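Local coordinates for prenyltransference for protein (Lavandula lanata, PDB 5HC8) that synthesises lavandulyl diphosphate, probably by joining two dimethylallyl diphosphate units in a head-to-middle fashion, at residues P188-R193 against A233-R238; T216-P221 against E225-D230. All coordinates share one frame; numbering follows the deposited sequence.

Both contacts fasten helix 225-237 to the parts of the chain that precede it. Along the sequence both segments of contact 2 fall between those of contact 1: strand 190-193 comes first, then 216-221, which follows strand 212-215, outermost within this chain, and last helix 225-237, whose start lies in contact 2 and whose later part lies in contact 1. Their centres are about 12 Å apart on the same side of the chain's centre. They meet where R193 O lies 3.2 Å from T216 N, a probable hydrogen bond, and where I192 packs on L228. A charge pair thus fixes the helix early and packing fixes it later, while the strand carries R193 to the substrate pocket.

Contact 1: P188-R193 against A233-R238; sequences PDLLIR and ASYRCR. With ISY (3-methylbut-3-enylsulfanyl(phosphonooxy)phosphinic acid), chain F.
Packing between Y235 and the backbone where the loop residue D189 leads into strand 190-193 makes up the direct contact. The tyrosine ring approaches this corner obliquely, its CE1 lying 3.4 Å from the carbonyl oxygen D189 O. Its CD1 packs on the leucine, 4.0 Å from L190 CB. The hydroxyl end reaches D189, with Y235 OH 3.6 Å from D189 CB. With CG of Y235 anti to the backbone N (chi1 -177°), the ring extends outward to the strand. A long, flat residue suits this place, since it can reach from helix to strand and lay carbon against leucine and peptide. The D189 carboxylate, turned 65° from the ring plane, spends its oxygens on other partners: OD2 accepts from H15 N and OD1 pairs with R240.

The frame is the parallel sheet of the undecaprenyl diphosphate synthase family, in which strand 190-193 runs between strands 15-19 and 212-215, with helix 225-237 packed on one side. L190 and I192 turn branched apolar side chains to that helix, meeting A231 and, respectively, L232 and L228.

Polar bonds tie down the two ends. Past the last full turn of the helix, the side chain of R238 folds back and grips S234 OG side-on, NE at 3.2 Å and NH2 at 3.0 Å from that single oxygen, which lies in the guanidinium plane; NH1 forms a salt bridge with E212, and NH2 also donates to F213 O. At the strand's end R193 offers its guanidinium edge to the bound thiodiphosphate ligand ISY, probably a substrate analogue, NH2 giving ISY O4 a bent hydrogen bond of 3.0 Å (135°). D21 forms a salt bridge with the same NH2, while NH1 donates to S201 OG and R199 O, bonds that hold the flat group with its edge toward the thiodiphosphate.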
loop_
_atom_site.group_PDB
_atom_site.type_symbol
_atom_site.label_atom_id
_atom_site.label_comp_id
_atom_site.label_asym_id
_atom_site.label_seq_id
_atom_site.Cartn_x
_atom_site.Cartn_y
_atom_site.Cartn_z
ATOM N N PRO A 188 -0.596 -8.785 -6.259
ATOM C CA PRO A 188 0.252 -8.557 -7.424
ATOM C C PRO A 188 1.702 -8.712 -7.100
ATOM O O PRO A 188 2.141 -8.321 -6.029
ATOM C CB PRO A 188 -0.068 -7.114 -7.874
ATOM C CG PRO A 188 -1.104 -6.625 -6.961
ATOM C CD PRO A 188 -1.375 -7.593 -5.874
ATOM N N ASP A 189 2.448 -9.278 -8.064
ATOM C CA ASP A 189 3.892 -9.270 -8.024
ATOM C C ASP A 189 4.426 -7.902 -8.459
ATOM O O ASP A 189 5.499 -7.442 -7.997
ATOM C CB ASP A 189 4.396 -10.376 -8.964
ATOM C CG ASP A 189 3.961 -11.732 -8.483
ATOM O OD1 ASP A 189 4.440 -12.119 -7.407
ATOM O OD2 ASP A 189 3.063 -12.306 -9.095
ATOM N N LEU A 190 3.699 -7.276 -9.371
ATOM C CA LEU A 190 4.141 -6.035 -10.006
ATOM C C LEU A 190 2.915 -5.111 -10.157
ATOM O O LEU A 190 1.896 -5.562 -10.637
ATOM C CB LEU A 190 4.719 -6.308 -11.395
ATOM C CG LEU A 190 5.072 -5.133 -12.277
ATOM C CD1 LEU A 190 6.153 -4.311 -11.651
ATOM C CD2 LEU A 190 5.460 -5.526 -13.752
ATOM N N LEU A 191 3.047 -3.856 -9.752
ATOM C CA LEU A 191 1.972 -2.882 -9.835
ATOM C C LEU A 191 2.559 -1.787 -10.690
ATOM O O LEU A 191 3.594 -1.224 -10.355
ATOM C CB LEU A 191 1.611 -2.318 -8.474
ATOM C CG LEU A 191 0.620 -1.136 -8.510
ATOM C CD1 LEU A 191 -0.723 -1.628 -8.943
ATOM C CD2 LEU A 191 0.487 -0.620 -7.073
ATOM N N ILE A 192 1.857 -1.495 -11.766
ATOM C CA ILE A 192 2.222 -0.449 -12.668
ATOM C C ILE A 192 1.279 0.754 -12.513
ATOM O O ILE A 192 0.093 0.612 -12.613
ATOM C CB ILE A 192 2.130 -0.954 -14.107
ATOM C CG1 ILE A 192 3.125 -2.099 -14.346
ATOM C CG2 ILE A 192 2.435 0.154 -15.081
ATOM C CD1 ILE A 192 2.905 -2.826 -15.704
ATOM N N ARG A 193 1.843 1.946 -12.418
ATOM C CA ARG A 193 1.023 3.137 -12.473
ATOM C C ARG A 193 1.542 4.129 -13.469
ATOM O O ARG A 193 2.662 4.562 -13.383
ATOM C CB ARG A 193 0.866 3.805 -11.100
ATOM C CG ARG A 193 0.021 5.083 -11.143
ATOM C CD ARG A 193 -0.343 5.620 -9.764
ATOM N NE ARG A 193 -1.102 6.832 -9.982
ATOM C CZ ARG A 193 -2.105 7.257 -9.221
ATOM N NH1 ARG A 193 -2.453 6.648 -8.094
ATOM N NH2 ARG A 193 -2.752 8.341 -9.573
ATOM N N ALA A 233 10.743 -5.714 -17.562
ATOM C CA ALA A 233 12.195 -5.668 -17.541
ATOM C C ALA A 233 12.669 -5.050 -16.235
ATOM O O ALA A 233 13.678 -5.475 -15.699
ATOM C CB ALA A 233 12.701 -4.859 -18.712
ATOM N N SER A 234 12.025 -3.968 -15.766
ATOM C CA SER A 234 12.373 -3.421 -14.459
ATOM C C SER A 234 12.167 -4.492 -13.386
ATOM O O SER A 234 13.051 -4.670 -12.488
ATOM C CB SER A 234 11.591 -2.106 -14.203
ATOM O OG SER A 234 11.740 -1.564 -12.896
ATOM N N TYR A 235 11.007 -5.188 -13.462
ATOM C CA TYR A 235 10.683 -6.279 -12.576
ATOM C C TYR A 235 11.790 -7.325 -12.509
ATOM O O TYR A 235 12.215 -7.699 -11.435
ATOM C CB TYR A 235 9.386 -6.962 -12.958
ATOM C CG TYR A 235 8.978 -8.052 -12.023
ATOM C CD1 TYR A 235 8.412 -7.743 -10.761
ATOM C CD2 TYR A 235 9.182 -9.397 -12.338
ATOM C CE1 TYR A 235 8.068 -8.712 -9.907
ATOM C CE2 TYR A 235 8.804 -10.382 -11.457
ATOM C CZ TYR A 235 8.266 -10.025 -10.258
ATOM O OH TYR A 235 7.902 -10.993 -9.390
ATOM N N ARG A 236 12.215 -7.821 -13.658
ATOM C CA ARG A 236 13.261 -8.843 -13.659
ATOM C C ARG A 236 14.590 -8.353 -13.055
ATOM O O ARG A 236 15.309 -9.136 -12.469
ATOM C CB ARG A 236 13.493 -9.374 -15.089
ATOM C CG ARG A 236 12.307 -10.085 -15.750
ATOM C CD ARG A 236 12.733 -10.669 -17.111
ATOM N NE ARG A 236 11.755 -10.436 -18.197
ATOM C CZ ARG A 236 11.901 -9.601 -19.248
ATOM N NH1 ARG A 236 13.003 -8.863 -19.441
ATOM N NH2 ARG A 236 10.919 -9.507 -20.146
ATOM N N CYS A 237 14.930 -7.080 -13.201
ATOM C CA CYS A 237 16.053 -6.528 -12.471
ATOM C C CYS A 237 15.833 -6.279 -10.956
ATOM O O CYS A 237 16.770 -5.996 -10.261
ATOM C CB CYS A 237 16.494 -5.234 -13.123
ATOM S SG CYS A 237 17.011 -5.517 -14.810
ATOM N N ARG A 238 14.638 -6.405 -10.412
ATOM C CA ARG A 238 14.478 -6.208 -8.953
ATOM C C ARG A 238 14.986 -7.431 -8.122
ATOM O O ARG A 238 14.753 -8.583 -8.486
ATOM C CB ARG A 238 13.016 -6.016 -8.551
ATOM C CG ARG A 238 12.156 -5.029 -9.367
ATOM C CD ARG A 238 12.552 -3.638 -9.039
ATOM N NE ARG A 238 11.831 -2.688 -9.853
ATOM C CZ ARG A 238 10.750 -1.997 -9.490
ATOM N NH1 ARG A 238 10.139 -2.137 -8.312
ATOM N NH2 ARG A 238 10.268 -1.137 -10.347
HETATM P P1 ISY F . -5.809 10.473 -7.841
HETATM O O2 ISY F . -6.970 9.435 -8.409
HETATM P P3 ISY F . -7.277 9.014 -9.897
HETATM O O4 ISY F . -4.583 10.559 -8.833
HETATM O O5 ISY F . -5.344 10.146 -6.393
HETATM O O6 ISY F . -6.509 11.825 -7.801
HETATM O O7 ISY F . -7.036 10.145 -10.830
HETATM O O8 ISY F . -8.716 8.320 -9.931
HETATM S S9 ISY F . -5.759 7.585 -10.357
HETATM C C10 ISY F . -6.468 6.118 -9.648
HETATM C C11 ISY F . -6.813 5.329 -10.885
HETATM C C12 ISY F . -8.157 4.678 -11.058
HETATM C C13 ISY F . -8.410 3.914 -12.275
HETATM C C14 ISY F . -9.281 4.956 -10.131
#

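Contact 2: T216-P221 against E225-D230; sequences TPKLFP and EADLLD
The flat group here is the carboxylate of D227, and K218 meets it in two ways. The ammonium NZ comes to the side where the two oxygens face each other, donating to the syn lone pair of OD1 at 3.1 Å and, weakly, to OD2 at 3.4 Å, whereas the lysine CD rests above the carboxylate plane, 3.6 Å from OD1. Bends at chi2 (-122°) and chi4 bring CD above the carboxylate and NZ to its oxygen side, and the two side chains cross at about a right angle.

This salt bridge spans the short connection from strand 212-215, outermost within this chain, to helix 225-237 of the cis-prenyltransferase fold. An aspartate suits the first turn of a helix: its OD2 also accepts from G224 N, just ahead of the helix, and its negative charge probably interacts favourably with the helix dipole. Lysine suits the exposed loop, where its flexible chain can reach the buried acid. An asparagine at D227 would probably leave the ammonium of K218 without its counter-charge, freeing the lysine to swing away from the helix. Beneath the loop, F220 turns its ring to F223, their planes about 15° apart, and packs on I48 of helix 34-54.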
loop_
_atom_site.group_PDB
_atom_site.type_symbol
_atom_site.label_atom_id
_atom_site.label_comp_id
_atom_site.label_asym_id
_atom_site.label_seq_id
_atom_site.Cartn_x
_atom_site.Cartn_y
_atom_site.Cartn_z
ATOM N N THR A 216 5.664 5.058 -14.229
ATOM C CA THR A 216 6.123 5.607 -15.478
ATOM C C THR A 216 5.457 6.954 -15.639
ATOM O O THR A 216 4.257 7.019 -15.411
ATOM C CB THR A 216 5.432 5.107 -16.734
ATOM O OG1 THR A 216 4.759 3.866 -16.589
ATOM C CG2 THR A 216 6.257 5.252 -17.802
ATOM N N PRO A 217 6.192 7.982 -16.097
ATOM C CA PRO A 217 5.536 9.268 -16.479
ATOM C C PRO A 217 4.605 9.204 -17.685
ATOM O O PRO A 217 3.790 10.096 -17.846
ATOM C CB PRO A 217 6.706 10.214 -16.705
ATOM C CG PRO A 217 7.760 9.299 -17.204
ATOM C CD PRO A 217 7.649 8.073 -16.280
ATOM N N LYS A 218 4.604 8.110 -18.449
ATOM C CA LYS A 218 3.732 7.986 -19.601
ATOM C C LYS A 218 2.278 8.091 -19.267
ATOM O O LYS A 218 1.826 7.417 -18.396
ATOM C CB LYS A 218 3.927 6.651 -20.329
ATOM C CG LYS A 218 5.118 6.643 -21.242
ATOM C CD LYS A 218 4.681 6.328 -22.669
ATOM C CE LYS A 218 5.892 6.301 -23.546
ATOM N NZ LYS A 218 5.686 5.223 -24.547
ATOM N N LEU A 219 1.547 8.914 -20.018
ATOM C CA LEU A 219 0.135 9.117 -19.799
ATOM C C LEU A 219 -0.599 7.922 -20.407
ATOM O O LEU A 219 -0.211 7.384 -21.456
ATOM C CB LEU A 219 -0.324 10.462 -20.412
ATOM C CG LEU A 219 0.401 11.737 -19.953
ATOM C CD1 LEU A 219 -0.249 12.911 -20.674
ATOM C CD2 LEU A 219 0.393 11.913 -18.431
ATOM N N PHE A 220 -1.619 7.428 -19.733
ATOM C CA PHE A 220 -2.085 6.115 -20.130
ATOM C C PHE A 220 -2.567 6.032 -21.615
ATOM O O PHE A 220 -2.454 4.963 -22.222
ATOM C CB PHE A 220 -3.164 5.560 -19.281
ATOM C CG PHE A 220 -3.384 4.073 -19.541
ATOM C CD1 PHE A 220 -2.499 3.142 -19.032
ATOM C CD2 PHE A 220 -4.426 3.633 -20.308
ATOM C CE1 PHE A 220 -2.641 1.805 -19.310
ATOM C CE2 PHE A 220 -4.600 2.289 -20.542
ATOM C CZ PHE A 220 -3.703 1.379 -20.045
ATOM N N PRO A 221 -3.165 7.109 -22.170
ATOM C CA PRO A 221 -3.483 6.958 -23.595
ATOM C C PRO A 221 -2.258 6.647 -24.493
ATOM O O PRO A 221 -2.439 6.125 -25.605
ATOM C CB PRO A 221 -4.101 8.310 -23.949
ATOM C CG PRO A 221 -4.779 8.721 -22.728
ATOM C CD PRO A 221 -3.750 8.331 -21.628
ATOM N N GLU A 225 2.004 -1.795 -25.530
ATOM C CA GLU A 225 2.678 -3.047 -25.258
ATOM C C GLU A 225 4.150 -2.851 -24.825
ATOM O O GLU A 225 4.646 -3.611 -23.965
ATOM C CB GLU A 225 2.600 -3.993 -26.414
ATOM C CG GLU A 225 1.184 -4.337 -26.803
ATOM C CD GLU A 225 1.140 -5.350 -27.949
ATOM O OE1 GLU A 225 0.433 -5.043 -28.906
ATOM O OE2 GLU A 225 1.763 -6.433 -27.862
ATOM N N ALA A 226 4.866 -1.912 -25.452
ATOM C CA ALA A 226 6.295 -1.693 -25.088
ATOM C C ALA A 226 6.411 -1.235 -23.592
ATOM O O ALA A 226 7.394 -1.529 -22.936
ATOM C CB ALA A 226 6.987 -0.675 -25.998
ATOM N N ASP A 227 5.418 -0.495 -23.099
ATOM C CA ASP A 227 5.441 0.019 -21.711
ATOM C C ASP A 227 5.216 -1.079 -20.696
ATOM O O ASP A 227 5.816 -1.033 -19.622
ATOM C CB ASP A 227 4.453 1.206 -21.573
ATOM C CG ASP A 227 4.714 2.272 -22.636
ATOM O OD1 ASP A 227 5.766 2.888 -22.529
ATOM O OD2 ASP A 227 3.948 2.452 -23.612
ATOM N N LEU A 228 4.432 -2.075 -21.051
ATOM C CA LEU A 228 4.318 -3.323 -20.289
ATOM C C LEU A 228 5.648 -4.050 -20.251
ATOM O O LEU A 228 6.101 -4.503 -19.210
ATOM C CB LEU A 228 3.181 -4.202 -20.794
ATOM C CG LEU A 228 3.051 -5.518 -20.042
ATOM C CD1 LEU A 228 2.811 -5.267 -18.539
ATOM C CD2 LEU A 228 1.985 -6.472 -20.590
ATOM N N LEU A 229 6.291 -4.165 -21.407
ATOM C CA LEU A 229 7.586 -4.758 -21.487
ATOM C C LEU A 229 8.637 -4.048 -20.671
ATOM O O LEU A 229 9.476 -4.679 -20.039
ATOM C CB LEU A 229 8.016 -4.766 -22.972
ATOM C CG LEU A 229 7.790 -5.986 -23.834
ATOM C CD1 LEU A 229 7.027 -7.204 -23.330
ATOM C CD2 LEU A 229 7.435 -5.637 -25.270
ATOM N N ASP A 230 8.572 -2.735 -20.647
ATOM C CA ASP A 230 9.509 -1.968 -19.881
ATOM C C ASP A 230 9.335 -2.257 -18.362
ATOM O O ASP A 230 10.350 -2.407 -17.614
ATOM C CB ASP A 230 9.329 -0.505 -20.158
ATOM C CG ASP A 230 9.926 -0.082 -21.467
ATOM O OD1 ASP A 230 10.718 -0.834 -22.052
ATOM O OD2 ASP A 230 9.616 1.027 -21.901
#